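Local coordinates for CheC, inhibitor of MCP methylation / FliN fusion protein (Thermotoga maritima, PDB 4HYN), which is a flagellar rotor protein of the CheC phosphatase family, whose CheC-like domain probably removes phosphate from the chemotaxis response regulator CheY, at residues Pro40-Glu45 with Ala163-Glu168; Leu72-Leu77 with Pro152-Asn157; Gln58-Val63 with Glu140-Asp145; Leu31-His36 with Glu172-Ser177. All blocks are in the same frame, centred on the assembly; numbering follows the deposited sequence.

Interaction 1 of 4, residues Pro40-Glu45 with Ala163-Glu168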
loop_
_atom_site.group_PDB
_atom_site.type_symbol
_atom_site.label_atom_id
_atom_site.label_comp_id
_atom_site.label_asym_id
_atom_site.label_seq_id
_atom_site.Cartn_x
_atom_site.Cartn_y
_atom_site.Cartn_z
ATOM N N PRO A 40 -0.083 1.486 12.360
ATOM C CA PRO A 40 0.682 2.069 13.473
ATOM C C PRO A 40 1.434 3.357 13.156
ATOM O O PRO A 40 1.564 4.229 14.010
ATOM C CB PRO A 40 1.677 0.957 13.835
ATOM C CG PRO A 40 1.055 -0.301 13.247
ATOM C CD PRO A 40 0.496 0.197 11.951
ATOM N N THR A 41 1.885 3.501 11.919
ATOM C CA THR A 41 2.680 4.661 11.559
ATOM C C THR A 41 2.293 5.401 10.278
ATOM O O THR A 41 1.761 4.810 9.342
ATOM C CB THR A 41 4.172 4.227 11.493
ATOM O OG1 THR A 41 4.653 3.995 12.823
ATOM C CG2 THR A 41 5.033 5.262 10.826
ATOM N N VAL A 42 2.496 6.720 10.305
ATOM C CA VAL A 42 2.263 7.618 9.172
ATOM C C VAL A 42 3.404 8.633 9.272
ATOM O O VAL A 42 3.470 9.433 10.205
ATOM C CB VAL A 42 0.897 8.350 9.226
ATOM C CG1 VAL A 42 0.736 9.229 7.985
ATOM C CG2 VAL A 42 -0.242 7.349 9.290
ATOM N N ARG A 43 4.310 8.577 8.309
ATOM C CA ARG A 43 5.487 9.433 8.302
ATOM C C ARG A 43 5.608 10.322 7.065
ATOM O O ARG A 43 5.378 9.871 5.950
ATOM C CB ARG A 43 6.718 8.525 8.433
ATOM C CG ARG A 43 8.085 9.159 8.211
ATOM C CD ARG A 43 9.150 8.059 8.259
ATOM N NE ARG A 43 10.516 8.556 8.128
ATOM C CZ ARG A 43 11.264 8.993 9.140
ATOM N NH1 ARG A 43 10.785 9.003 10.380
ATOM N NH2 ARG A 43 12.511 9.390 8.917
ATOM N N GLU A 44 5.919 11.597 7.276
ATOM C CA GLU A 44 6.103 12.509 6.161
ATOM C C GLU A 44 7.578 12.438 5.802
ATOM O O GLU A 44 8.438 12.449 6.681
ATOM C CB GLU A 44 5.714 13.940 6.519
ATOM C CG GLU A 44 5.764 14.864 5.306
ATOM C CD GLU A 44 5.186 16.237 5.561
ATOM O OE1 GLU A 44 4.647 16.486 6.665
ATOM O OE2 GLU A 44 5.272 17.075 4.646
ATOM N N GLU A 45 7.868 12.395 4.507
ATOM C CA GLU A 45 9.240 12.253 4.053
ATOM C C GLU A 45 9.501 12.978 2.738
ATOM O O GLU A 45 8.623 13.056 1.884
ATOM C CB GLU A 45 9.507 10.755 3.845
ATOM C CG GLU A 45 10.955 10.348 3.725
ATOM C CD GLU A 45 11.634 10.236 5.074
ATOM O OE1 GLU A 45 11.517 9.163 5.701
ATOM O OE2 GLU A 45 12.278 11.213 5.508
ATOM N N ALA A 163 4.102 10.654 1.867
ATOM C CA ALA A 163 3.660 10.040 3.110
ATOM C C ALA A 163 3.961 8.551 3.025
ATOM O O ALA A 163 3.616 7.888 2.034
ATOM C CB ALA A 163 2.181 10.260 3.328
ATOM N N VAL A 164 4.669 8.049 4.033
ATOM C CA VAL A 164 5.010 6.639 4.101
ATOM C C VAL A 164 4.126 6.056 5.191
ATOM O O VAL A 164 4.251 6.400 6.367
ATOM C CB VAL A 164 6.516 6.416 4.401
ATOM C CG1 VAL A 164 6.818 4.930 4.551
ATOM C CG2 VAL A 164 7.373 6.999 3.270
ATOM N N VAL A 165 3.177 5.228 4.773
ATOM C CA VAL A 165 2.234 4.603 5.688
ATOM C C VAL A 165 2.585 3.154 6.007
ATOM O O VAL A 165 2.813 2.343 5.102
ATOM C CB VAL A 165 0.807 4.648 5.104
ATOM C CG1 VAL A 165 -0.205 4.244 6.164
ATOM C CG2 VAL A 165 0.503 6.050 4.534
ATOM N N GLU A 166 2.620 2.833 7.299
ATOM C CA GLU A 166 2.926 1.481 7.745
ATOM C C GLU A 166 1.664 0.686 8.072
ATOM O O GLU A 166 0.794 1.156 8.808
ATOM C CB GLU A 166 3.830 1.506 8.972
ATOM C CG GLU A 166 4.187 0.112 9.495
ATOM C CD GLU A 166 4.901 0.124 10.840
ATOM O OE1 GLU A 166 4.812 -0.899 11.549
ATOM O OE2 GLU A 166 5.552 1.136 11.193
ATOM N N PHE A 167 1.568 -0.518 7.516
ATOM C CA PHE A 167 0.433 -1.395 7.774
ATOM C C PHE A 167 0.892 -2.651 8.490
ATOM O O PHE A 167 1.866 -3.278 8.084
ATOM C CB PHE A 167 -0.250 -1.801 6.468
ATOM C CG PHE A 167 -1.047 -0.709 5.839
ATOM C CD1 PHE A 167 -2.265 -0.321 6.383
ATOM C CD2 PHE A 167 -0.578 -0.056 4.699
ATOM C CE1 PHE A 167 -3.008 0.703 5.799
ATOM C CE2 PHE A 167 -1.312 0.967 4.109
ATOM C CZ PHE A 167 -2.527 1.349 4.656
ATOM N N GLU A 168 0.222 -2.998 9.581
ATOM C CA GLU A 168 0.562 -4.220 10.293
ATOM C C GLU A 168 -0.500 -5.261 9.922
ATOM O O GLU A 168 -1.698 -5.004 10.048
ATOM C CB GLU A 168 0.591 -4.011 11.806
ATOM C CG GLU A 168 1.247 -5.183 12.519
ATOM C CD GLU A 168 1.030 -5.176 14.014
ATOM O OE1 GLU A 168 1.854 -4.564 14.730
ATOM O OE2 GLU A 168 0.046 -5.803 14.474
#
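Glu166 leaves strand 163-168 with CG anti to its backbone N (chi1 180°) and runs out extended, crossing Thr41 obliquely. Its CB sits 3.7 Å from Thr41 CB. At the tip the two carboxylate oxygens divide the neighbours: Glu166 OE2 takes a weak hydrogen bond from Thr41 OG1 (3.4 Å), while Glu166 OE1 lies 4.2 Å from Pro40 CG. Pro40 also lays CD beside the carbonyl of Glu166 and CG against CB of Glu168, its compact ring crossing both chains at about a right angle. The main chains run antiparallel, with 35-46 the outermost strand and 161-171 its neighbour in the six-stranded sheet of this CheC-like domain. Arg43 and Val164 form a hydrogen-bonded pair: Val164 N reaches Arg43 O at 2.7 Å, nearly straight (173°), and Arg43 N returns a bond of 2.9 Å to Val164 O. Val42 and Val165 form the adjacent non-hydrogen-bonded pair, and their branched side chains, CG2 to CG1, meet on the face covered by Ile12 of helix 6-30, a place for apolar residues. The other face is mixed: Thr41, Arg43 and Glu166 flank the apolar Val164. The extended chain of Arg43 leads its end away from the partner strand and sets NE 2.7 Å from Glu45 OE1, a salt bridge within the edge strand, in the guanidinium plane but above that of the carboxylate.

Interaction 2 of 4, residues Leu72-Leu77 with Pro152-Asn157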
loop_
_atom_site.group_PDB
_atom_site.type_symbol
_atom_site.label_atom_id
_atom_site.label_comp_id
_atom_site.label_asym_id
_atom_site.label_seq_id
_atom_site.Cartn_x
_atom_site.Cartn_y
_atom_site.Cartn_z
ATOM N N LEU A 72 0.474 8.384 -8.265
ATOM C CA LEU A 72 1.024 7.058 -8.102
ATOM C C LEU A 72 0.856 6.579 -6.660
ATOM O O LEU A 72 1.072 7.328 -5.714
ATOM C CB LEU A 72 2.497 7.069 -8.504
ATOM C CG LEU A 72 3.182 5.722 -8.679
ATOM C CD1 LEU A 72 2.554 4.946 -9.835
ATOM C CD2 LEU A 72 4.652 5.971 -8.931
ATOM N N ASN A 73 0.435 5.331 -6.517
ATOM C CA ASN A 73 0.212 4.705 -5.220
ATOM C C ASN A 73 1.118 3.472 -5.224
ATOM O O ASN A 73 0.937 2.554 -6.026
ATOM C CB ASN A 73 -1.272 4.322 -5.091
ATOM C CG ASN A 73 -1.626 3.700 -3.738
ATOM O OD1 ASN A 73 -2.774 3.303 -3.519
ATOM N ND2 ASN A 73 -0.658 3.610 -2.836
ATOM N N VAL A 74 2.090 3.467 -4.318
ATOM C CA VAL A 74 3.064 2.391 -4.237
ATOM C C VAL A 74 3.022 1.574 -2.958
ATOM O O VAL A 74 2.943 2.124 -1.862
ATOM C CB VAL A 74 4.499 2.963 -4.399
ATOM C CG1 VAL A 74 5.549 1.868 -4.221
ATOM C CG2 VAL A 74 4.645 3.625 -5.758
ATOM N N LEU A 75 3.083 0.253 -3.119
ATOM C CA LEU A 75 3.112 -0.679 -1.997
ATOM C C LEU A 75 4.475 -1.360 -2.008
ATOM O O LEU A 75 4.936 -1.822 -3.056
ATOM C CB LEU A 75 2.019 -1.741 -2.124
ATOM C CG LEU A 75 0.567 -1.363 -1.836
ATOM C CD1 LEU A 75 -0.267 -2.637 -1.801
ATOM C CD2 LEU A 75 0.476 -0.640 -0.498
ATOM N N VAL A 76 5.122 -1.402 -0.850
ATOM C CA VAL A 76 6.438 -2.016 -0.727
ATOM C C VAL A 76 6.363 -3.218 0.206
ATOM O O VAL A 76 6.120 -3.077 1.406
ATOM C CB VAL A 76 7.498 -0.999 -0.204
ATOM C CG1 VAL A 76 8.884 -1.646 -0.148
ATOM C CG2 VAL A 76 7.527 0.228 -1.101
ATOM N N LEU A 77 6.575 -4.398 -0.365
ATOM C CA LEU A 77 6.525 -5.652 0.375
ATOM C C LEU A 77 7.873 -6.373 0.306
ATOM O O LEU A 77 8.509 -6.429 -0.755
ATOM C CB LEU A 77 5.433 -6.564 -0.208
ATOM C CG LEU A 77 3.952 -6.166 -0.155
ATOM C CD1 LEU A 77 3.690 -4.954 -1.014
ATOM C CD2 LEU A 77 3.096 -7.326 -0.650
ATOM N N PRO A 152 9.999 4.423 -7.353
ATOM C CA PRO A 152 9.021 4.932 -8.327
ATOM C C PRO A 152 8.696 6.415 -8.065
ATOM O O PRO A 152 8.614 6.853 -6.912
ATOM C CB PRO A 152 7.820 4.029 -8.088
ATOM C CG PRO A 152 8.460 2.719 -7.791
ATOM C CD PRO A 152 9.566 3.113 -6.823
ATOM N N PRO A 153 8.507 7.205 -9.135
ATOM C CA PRO A 153 8.206 8.638 -8.998
ATOM C C PRO A 153 6.834 9.029 -8.412
ATOM O O PRO A 153 5.956 9.549 -9.111
ATOM C CB PRO A 153 8.405 9.158 -10.421
ATOM C CG PRO A 153 7.868 7.997 -11.260
ATOM C CD PRO A 153 8.446 6.772 -10.546
ATOM N N VAL A 154 6.666 8.792 -7.119
ATOM C CA VAL A 154 5.434 9.156 -6.428
ATOM C C VAL A 154 5.287 10.686 -6.523
ATOM O O VAL A 154 4.191 11.229 -6.620
ATOM C CB VAL A 154 5.506 8.707 -4.960
ATOM C CG1 VAL A 154 4.254 9.114 -4.214
ATOM C CG2 VAL A 154 5.692 7.194 -4.901
ATOM N N THR A 155 6.430 11.354 -6.548
ATOM C CA THR A 155 6.531 12.796 -6.677
ATOM C C THR A 155 7.509 13.001 -7.843
ATOM O O THR A 155 8.244 12.074 -8.200
ATOM C CB THR A 155 7.096 13.401 -5.373
ATOM O OG1 THR A 155 6.022 13.892 -4.561
ATOM C CG2 THR A 155 8.069 14.513 -5.657
ATOM N N ASP A 156 7.501 14.182 -8.452
ATOM C CA ASP A 156 8.396 14.473 -9.575
ATOM C C ASP A 156 9.607 15.356 -9.225
ATOM O O ASP A 156 10.319 15.814 -10.115
ATOM C CB ASP A 156 7.606 15.104 -10.731
ATOM C CG ASP A 156 7.059 16.499 -10.397
ATOM O OD1 ASP A 156 6.853 16.818 -9.199
ATOM O OD2 ASP A 156 6.826 17.280 -11.348
ATOM N N ASN A 157 9.826 15.614 -7.941
ATOM C CA ASN A 157 10.947 16.441 -7.495
ATOM C C ASN A 157 11.440 15.926 -6.144
ATOM O O ASN A 157 10.645 15.700 -5.236
ATOM C CB ASN A 157 10.513 17.905 -7.357
ATOM C CG ASN A 157 11.687 18.850 -7.165
ATOM O OD1 ASN A 157 12.139 19.487 -8.117
ATOM N ND2 ASN A 157 12.185 18.946 -5.935
HETATM O O HOH W 1 1.871 11.127 -8.041
#
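One methyl group, CD2 of Leu72, is the main bump of this contact, and the folded-back loop at 152-154 makes the hollow that takes it. Pro153 lies at the centre of an inverse gamma turn, closed by a bond of 2.8 Å from Val154 N to Pro152 O, and the tight bend sets Pro152 and Val154 on the same side, against the strand. Leu72 holds CG anti to its backbone N (chi1 -168°), and chi2 of 64° swings CD2 out, anti to CA, so that Leu72 CD2 rests 3.8 Å from Pro152 CB and also 3.8 Å from the carbonyl carbon of Pro153. Two residues along the strand, Val74 supplies a second bump: its CG2 touches Val154 CG2 at 3.8 Å and Pro152 CB at 4.0 Å. Pro152 CB is thereby shared by Leu72 and Val74, the proline ring crossing each of these side chains at about a right angle. Pro153 suits the bend, while Pro152 and the branched Val154 give the loop its fixed, greasy surface. Beside the apolar patch a water joins the backbones, accepting from Leu72 N at 3.1 Å and donating to Val154 O at 2.7 Å. The loop thus lies over one face of strand 71-78, with Val154 reaching Val182 of the adjoining strand 177-184 and Phe151 also packing on Val74; Leu75 and Leu77 turn the other way, onto Met113 of helix 103-128.

Interaction 3 of 4, residues Gln58-Val63 with Glu140-Asp145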
loop_
_atom_site.group_PDB
_atom_site.type_symbol
_atom_site.label_atom_id
_atom_site.label_comp_id
_atom_site.label_asym_id
_atom_site.label_seq_id
_atom_site.Cartn_x
_atom_site.Cartn_y
_atom_site.Cartn_z
ATOM N N GLN A 58 13.330 -5.968 -2.687
ATOM C CA GLN A 58 11.916 -6.031 -2.337
ATOM C C GLN A 58 10.966 -5.920 -3.525
ATOM O O GLN A 58 11.380 -5.640 -4.646
ATOM C CB GLN A 58 11.586 -4.954 -1.301
ATOM C CG GLN A 58 12.377 -5.125 -0.011
ATOM C CD GLN A 58 11.816 -4.356 1.157
ATOM O OE1 GLN A 58 12.561 -3.898 2.021
ATOM N NE2 GLN A 58 10.496 -4.231 1.210
ATOM N N VAL A 59 9.681 -6.136 -3.264
ATOM C CA VAL A 59 8.663 -6.067 -4.301
ATOM C C VAL A 59 7.838 -4.800 -4.157
ATOM O O VAL A 59 7.338 -4.501 -3.076
ATOM C CB VAL A 59 7.733 -7.303 -4.240
ATOM C CG1 VAL A 59 6.592 -7.182 -5.263
ATOM C CG2 VAL A 59 8.541 -8.572 -4.498
ATOM N N VAL A 60 7.742 -4.029 -5.236
ATOM C CA VAL A 60 6.960 -2.804 -5.217
ATOM C C VAL A 60 5.784 -2.971 -6.157
ATOM O O VAL A 60 5.946 -3.364 -7.317
ATOM C CB VAL A 60 7.790 -1.548 -5.601
ATOM C CG1 VAL A 60 8.969 -1.391 -4.655
ATOM C CG2 VAL A 60 8.271 -1.630 -7.029
ATOM N N VAL A 61 4.588 -2.767 -5.616
ATOM C CA VAL A 61 3.364 -2.895 -6.389
ATOM C C VAL A 61 2.781 -1.498 -6.484
ATOM O O VAL A 61 2.476 -0.878 -5.466
ATOM C CB VAL A 61 2.335 -3.824 -5.695
ATOM C CG1 VAL A 61 1.218 -4.170 -6.663
ATOM C CG2 VAL A 61 3.005 -5.090 -5.183
ATOM N N SER A 62 2.659 -0.989 -7.703
ATOM C CA SER A 62 2.127 0.348 -7.889
ATOM C C SER A 62 0.867 0.380 -8.732
ATOM O O SER A 62 0.670 -0.439 -9.635
ATOM C CB SER A 62 3.195 1.285 -8.473
ATOM O OG SER A 62 3.774 0.747 -9.646
ATOM N N VAL A 63 0.032 1.362 -8.437
ATOM C CA VAL A 63 -1.221 1.550 -9.127
ATOM C C VAL A 63 -1.380 3.049 -9.433
ATOM O O VAL A 63 -0.971 3.913 -8.649
ATOM C CB VAL A 63 -2.377 0.976 -8.254
ATOM C CG1 VAL A 63 -3.230 2.073 -7.641
ATOM C CG2 VAL A 63 -3.190 -0.025 -9.049
ATOM N N GLU A 140 6.777 -5.432 -9.531
ATOM C CA GLU A 140 8.158 -5.530 -9.935
ATOM C C GLU A 140 9.067 -5.621 -8.727
ATOM O O GLU A 140 8.707 -5.230 -7.618
ATOM C CB GLU A 140 8.549 -4.367 -10.855
ATOM C CG GLU A 140 8.410 -2.981 -10.250
ATOM C CD GLU A 140 8.475 -1.868 -11.291
ATOM O OE1 GLU A 140 8.606 -2.180 -12.497
ATOM O OE2 GLU A 140 8.379 -0.679 -10.901
ATOM N N ILE A 141 10.217 -6.237 -8.940
ATOM C CA ILE A 141 11.196 -6.403 -7.893
ATOM C C ILE A 141 12.238 -5.288 -8.026
ATOM O O ILE A 141 12.738 -5.005 -9.115
ATOM C CB ILE A 141 11.820 -7.815 -7.962
ATOM C CG1 ILE A 141 12.521 -8.148 -6.656
ATOM C CG2 ILE A 141 12.794 -7.927 -9.123
ATOM C CD1 ILE A 141 12.849 -9.608 -6.556
ATOM N N LEU A 142 12.478 -4.593 -6.925
ATOM C CA LEU A 142 13.428 -3.496 -6.901
ATOM C C LEU A 142 14.512 -3.772 -5.850
ATOM O O LEU A 142 14.207 -4.101 -4.701
ATOM C CB LEU A 142 12.676 -2.192 -6.607
ATOM C CG LEU A 142 13.358 -0.820 -6.683
ATOM C CD1 LEU A 142 13.981 -0.598 -8.052
ATOM C CD2 LEU A 142 12.326 0.262 -6.411
ATOM N N ASN A 143 15.776 -3.699 -6.268
ATOM C CA ASN A 143 16.900 -3.929 -5.364
ATOM C C ASN A 143 17.349 -2.616 -4.724
ATOM O O ASN A 143 18.119 -1.858 -5.322
ATOM C CB ASN A 143 18.072 -4.572 -6.111
ATOM C CG ASN A 143 19.138 -5.136 -5.168
ATOM O OD1 ASN A 143 19.165 -4.831 -3.966
ATOM N ND2 ASN A 143 20.015 -5.978 -5.712
ATOM N N PHE A 144 16.861 -2.357 -3.511
ATOM C CA PHE A 144 17.203 -1.136 -2.777
ATOM C C PHE A 144 18.683 -1.031 -2.406
ATOM O O PHE A 144 19.161 0.047 -2.053
ATOM C CB PHE A 144 16.315 -0.986 -1.537
ATOM C CG PHE A 144 14.886 -0.659 -1.864
ATOM C CD1 PHE A 144 13.968 -1.668 -2.125
ATOM C CD2 PHE A 144 14.473 0.665 -1.983
ATOM C CE1 PHE A 144 12.662 -1.362 -2.507
ATOM C CE2 PHE A 144 13.175 0.978 -2.360
ATOM C CZ PHE A 144 12.264 -0.042 -2.626
ATOM N N ASP A 145 19.405 -2.148 -2.489
ATOM C CA ASP A 145 20.837 -2.150 -2.195
ATOM C C ASP A 145 21.678 -1.797 -3.435
ATOM O O ASP A 145 22.897 -1.644 -3.346
ATOM C CB ASP A 145 21.271 -3.482 -1.579
ATOM C CG ASP A 145 20.818 -3.630 -0.132
ATOM O OD1 ASP A 145 20.421 -2.618 0.493
ATOM O OD2 ASP A 145 20.862 -4.762 0.391
#
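The carbonyl oxygen of Gln58 is gripped twice from strand 140-143: Leu142 N donates to Gln58 O at 2.7 Å, arriving nearly along the C=O axis, and Ile141 CA adds a CA-H...O contact of 3.3 Å to the same atom. Glu140 O is held in the same way, accepting from Val60 N at 2.8 Å and from Val59 through a longer CA-H...O approach. Gln58 N to Leu142 O and Glu140 N to Val60 O complete two antiparallel hydrogen-bonded pairs, with Val59 opposite Ile141 as the non-hydrogen-bonded pair between them. The local strand directions stand 130° apart, well short of a strictly antiparallel course.

On the face that carries Gln58, Val60, Glu140 and Leu142, Val60 sends its two methyls to different partners. Val60 CG1 lies 4.1 Å from Leu142 CD2 and meets the edge of the Phe144 ring at CZ. Val60 CG2, in the crowded position between backbone N and carbonyl carbon, packs 3.5 Å from Glu140 CG, itself crowded in the same manner (chi1 60°). Leu142 CG rests over one face of the Phe144 ring, 4.2 Å above the plane and offset toward the rim. At the end of the strand an Asx turn, in which Asn143 OD1 accepts from Asp145 N, shapes the chain that bears Phe144, whose ring also meets Phe54. All four hydrogen bonds between the segments are main-chain ones, so the residue types express themselves through shape and greasiness: branched valine and flat phenylalanine fill the face, while Glu140 contributes the hydrocarbon part of its chain.

Interaction 4 of 4, residues Leu31-His36 with Glu172-Ser177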
loop_
_atom_site.group_PDB
_atom_site.type_symbol
_atom_site.label_atom_id
_atom_site.label_comp_id
_atom_site.label_asym_id
_atom_site.label_seq_id
_atom_site.Cartn_x
_atom_site.Cartn_y
_atom_site.Cartn_z
ATOM N N LEU A 31 -8.979 -16.614 0.909
ATOM C CA LEU A 31 -8.299 -17.596 1.752
ATOM C C LEU A 31 -9.304 -18.023 2.825
ATOM O O LEU A 31 -10.398 -17.459 2.916
ATOM C CB LEU A 31 -7.065 -16.964 2.398
ATOM C CG LEU A 31 -5.927 -16.546 1.470
ATOM C CD1 LEU A 31 -5.572 -15.109 1.710
ATOM C CD2 LEU A 31 -4.738 -17.392 1.751
ATOM N N GLY A 32 -8.982 -19.018 3.637
ATOM C CA GLY A 32 -9.967 -19.411 4.639
ATOM C C GLY A 32 -9.577 -18.953 6.024
ATOM O O GLY A 32 -10.023 -19.526 7.018
ATOM N N ARG A 33 -8.746 -17.914 6.073
ATOM C CA ARG A 33 -8.222 -17.382 7.323
ATOM C C ARG A 33 -8.646 -15.951 7.615
ATOM O O ARG A 33 -8.893 -15.146 6.703
ATOM C CB ARG A 33 -6.697 -17.423 7.292
ATOM C CG ARG A 33 -6.124 -18.809 7.135
ATOM C CD ARG A 33 -4.623 -18.772 7.015
ATOM N NE ARG A 33 -4.078 -20.088 6.696
ATOM C CZ ARG A 33 -3.243 -20.757 7.481
ATOM N NH1 ARG A 33 -2.864 -20.242 8.643
ATOM N NH2 ARG A 33 -2.728 -21.909 7.075
ATOM N N ASP A 34 -8.727 -15.647 8.905
ATOM C CA ASP A 34 -9.071 -14.315 9.363
ATOM C C ASP A 34 -7.854 -13.419 9.173
ATOM O O ASP A 34 -6.726 -13.820 9.458
ATOM C CB ASP A 34 -9.480 -14.332 10.841
ATOM C CG ASP A 34 -10.855 -14.940 11.063
ATOM O OD1 ASP A 34 -11.721 -14.846 10.161
ATOM O OD2 ASP A 34 -11.071 -15.501 12.158
ATOM N N ILE A 35 -8.079 -12.220 8.652
ATOM C CA ILE A 35 -6.981 -11.296 8.431
ATOM C C ILE A 35 -7.338 -9.910 8.927
ATOM O O ILE A 35 -8.374 -9.354 8.570
ATOM C CB ILE A 35 -6.590 -11.243 6.943
ATOM C CG1 ILE A 35 -6.187 -12.642 6.471
ATOM C CG2 ILE A 35 -5.437 -10.257 6.734
ATOM C CD1 ILE A 35 -6.094 -12.799 4.991
ATOM N N HIS A 36 -6.483 -9.373 9.784
ATOM C CA HIS A 36 -6.703 -8.051 10.337
ATOM C C HIS A 36 -5.559 -7.115 9.979
ATOM O O HIS A 36 -4.404 -7.529 9.886
ATOM C CB HIS A 36 -6.863 -8.124 11.858
ATOM C CG HIS A 36 -7.320 -6.836 12.475
ATOM N ND1 HIS A 36 -8.209 -5.986 11.848
ATOM C CD2 HIS A 36 -7.008 -6.251 13.657
ATOM C CE1 HIS A 36 -8.424 -4.932 12.617
ATOM N NE2 HIS A 36 -7.707 -5.069 13.719
ATOM N N GLU A 172 -4.285 -15.328 10.462
ATOM C CA GLU A 172 -4.534 -16.426 11.384
ATOM C C GLU A 172 -3.512 -17.558 11.299
ATOM O O GLU A 172 -3.250 -18.100 10.223
ATOM C CB GLU A 172 -5.948 -16.975 11.167
ATOM C CG GLU A 172 -6.408 -17.988 12.216
ATOM C CD GLU A 172 -7.882 -18.355 12.093
ATOM O OE1 GLU A 172 -8.547 -17.921 11.120
ATOM O OE2 GLU A 172 -8.380 -19.081 12.983
ATOM N N GLY A 173 -2.923 -17.882 12.448
ATOM C CA GLY A 173 -1.947 -18.956 12.528
ATOM C C GLY A 173 -0.540 -18.647 12.052
ATOM O O GLY A 173 0.318 -19.531 12.039
ATOM N N LEU A 174 -0.294 -17.399 11.669
ATOM C CA LEU A 174 1.021 -16.987 11.186
ATOM C C LEU A 174 1.492 -15.768 11.970
ATOM O O LEU A 174 0.685 -15.063 12.584
ATOM C CB LEU A 174 0.946 -16.633 9.697
ATOM C CG LEU A 174 0.413 -17.689 8.720
ATOM C CD1 LEU A 174 0.234 -17.073 7.345
ATOM C CD2 LEU A 174 1.349 -18.888 8.651
ATOM N N PRO A 175 2.813 -15.531 12.002
ATOM C CA PRO A 175 3.372 -14.379 12.722
ATOM C C PRO A 175 3.048 -13.039 12.041
ATOM O O PRO A 175 2.877 -12.989 10.820
ATOM C CB PRO A 175 4.878 -14.670 12.713
ATOM C CG PRO A 175 5.069 -15.491 11.460
ATOM C CD PRO A 175 3.884 -16.423 11.521
ATOM N N LYS A 176 2.942 -11.972 12.840
ATOM C CA LYS A 176 2.656 -10.625 12.333
ATOM C C LYS A 176 3.640 -10.276 11.228
ATOM O O LYS A 176 4.802 -10.681 11.268
ATOM C CB LYS A 176 2.866 -9.549 13.407
ATOM C CG LYS A 176 2.016 -9.586 14.653
ATOM C CD LYS A 176 2.273 -8.293 15.447
ATOM C CE LYS A 176 1.695 -8.319 16.869
ATOM N NZ LYS A 176 2.525 -9.110 17.837
ATOM N N SER A 177 3.183 -9.467 10.285
ATOM C CA SER A 177 4.021 -9.014 9.190
ATOM C C SER A 177 3.637 -7.570 8.891
ATOM O O SER A 177 2.642 -7.067 9.406
ATOM C CB SER A 177 3.831 -9.897 7.953
ATOM O OG SER A 177 2.514 -9.798 7.446
#
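Glu172 takes part in three hydrogen bonds to the 31-36 segment, through its backbone N, its backbone O and one carboxylate oxygen. Glu172 N donates to Asp34 O at 3.0 Å, lying nearly along the C=O axis. Its extended side chain lies alongside that of Asp34, and Glu172 OE1 accepts from Asp34 N at 3.2 Å through the anti lone pair, in a nearly straight bond (169°). Asp34 thus has both its N-H and its C=O engaged by a single glutamate.

The carbonyl of Glu172 is met by Arg33, whose chain is extended from CG to NE and delivers NH1 to Glu172 O at 2.7 Å. This bond lies in the guanidinium plane and in the carbonyl plane as well, though bent at the hydrogen (146°). Arginine suits the place because its long arm reaches the main chain. Arg33 O is hydrogen-bonded with Ser28 OG of helix 6-30. Gly173 follows with positive phi, natural to glycine, and its CA lies at the guanidinium edge, 4.2 Å from Arg33 NH1.

The carboxylates of Asp34 and Glu172 have planes 10° apart, Asp34 OD2 only 3.6 Å from Glu172 OE1. Such closeness would tend to raise the affinity of one of them for a proton, and Arg33 NH1, 6.6 Å from Glu172 OE1, could ease the repulsion only partly. The contact lies at the surface, where the link from helix 6-30 into edge strand 35-46 meets the loop joining strands 161-171 and 177-184; Leu31 and Leu174 both pack on Leu88 of helix 79-89.

In the fold
Interactions 1 to 3 are partly buried, whereas interaction 4 is a surface contact. Interactions 1 and 3 close the two outer borders of one antiparallel sheet, their centres about 17 Å apart, and both rely on main-chain bonds with apolar packing beside them. Interaction 2 lies on an inner strand and is nearly all hydrocarbon, apart from its bridging water; it adjoins interaction 3 through main-chain bonds between strands 57-66 and 71-78. Interactions 1 and 4 share strand 35-46 and touch where Glu168 packs on Lys176 and Ser177. In interaction 4 the regular strand pairing gives way to side chains of Arg33 and Glu172 bonded to backbone atoms.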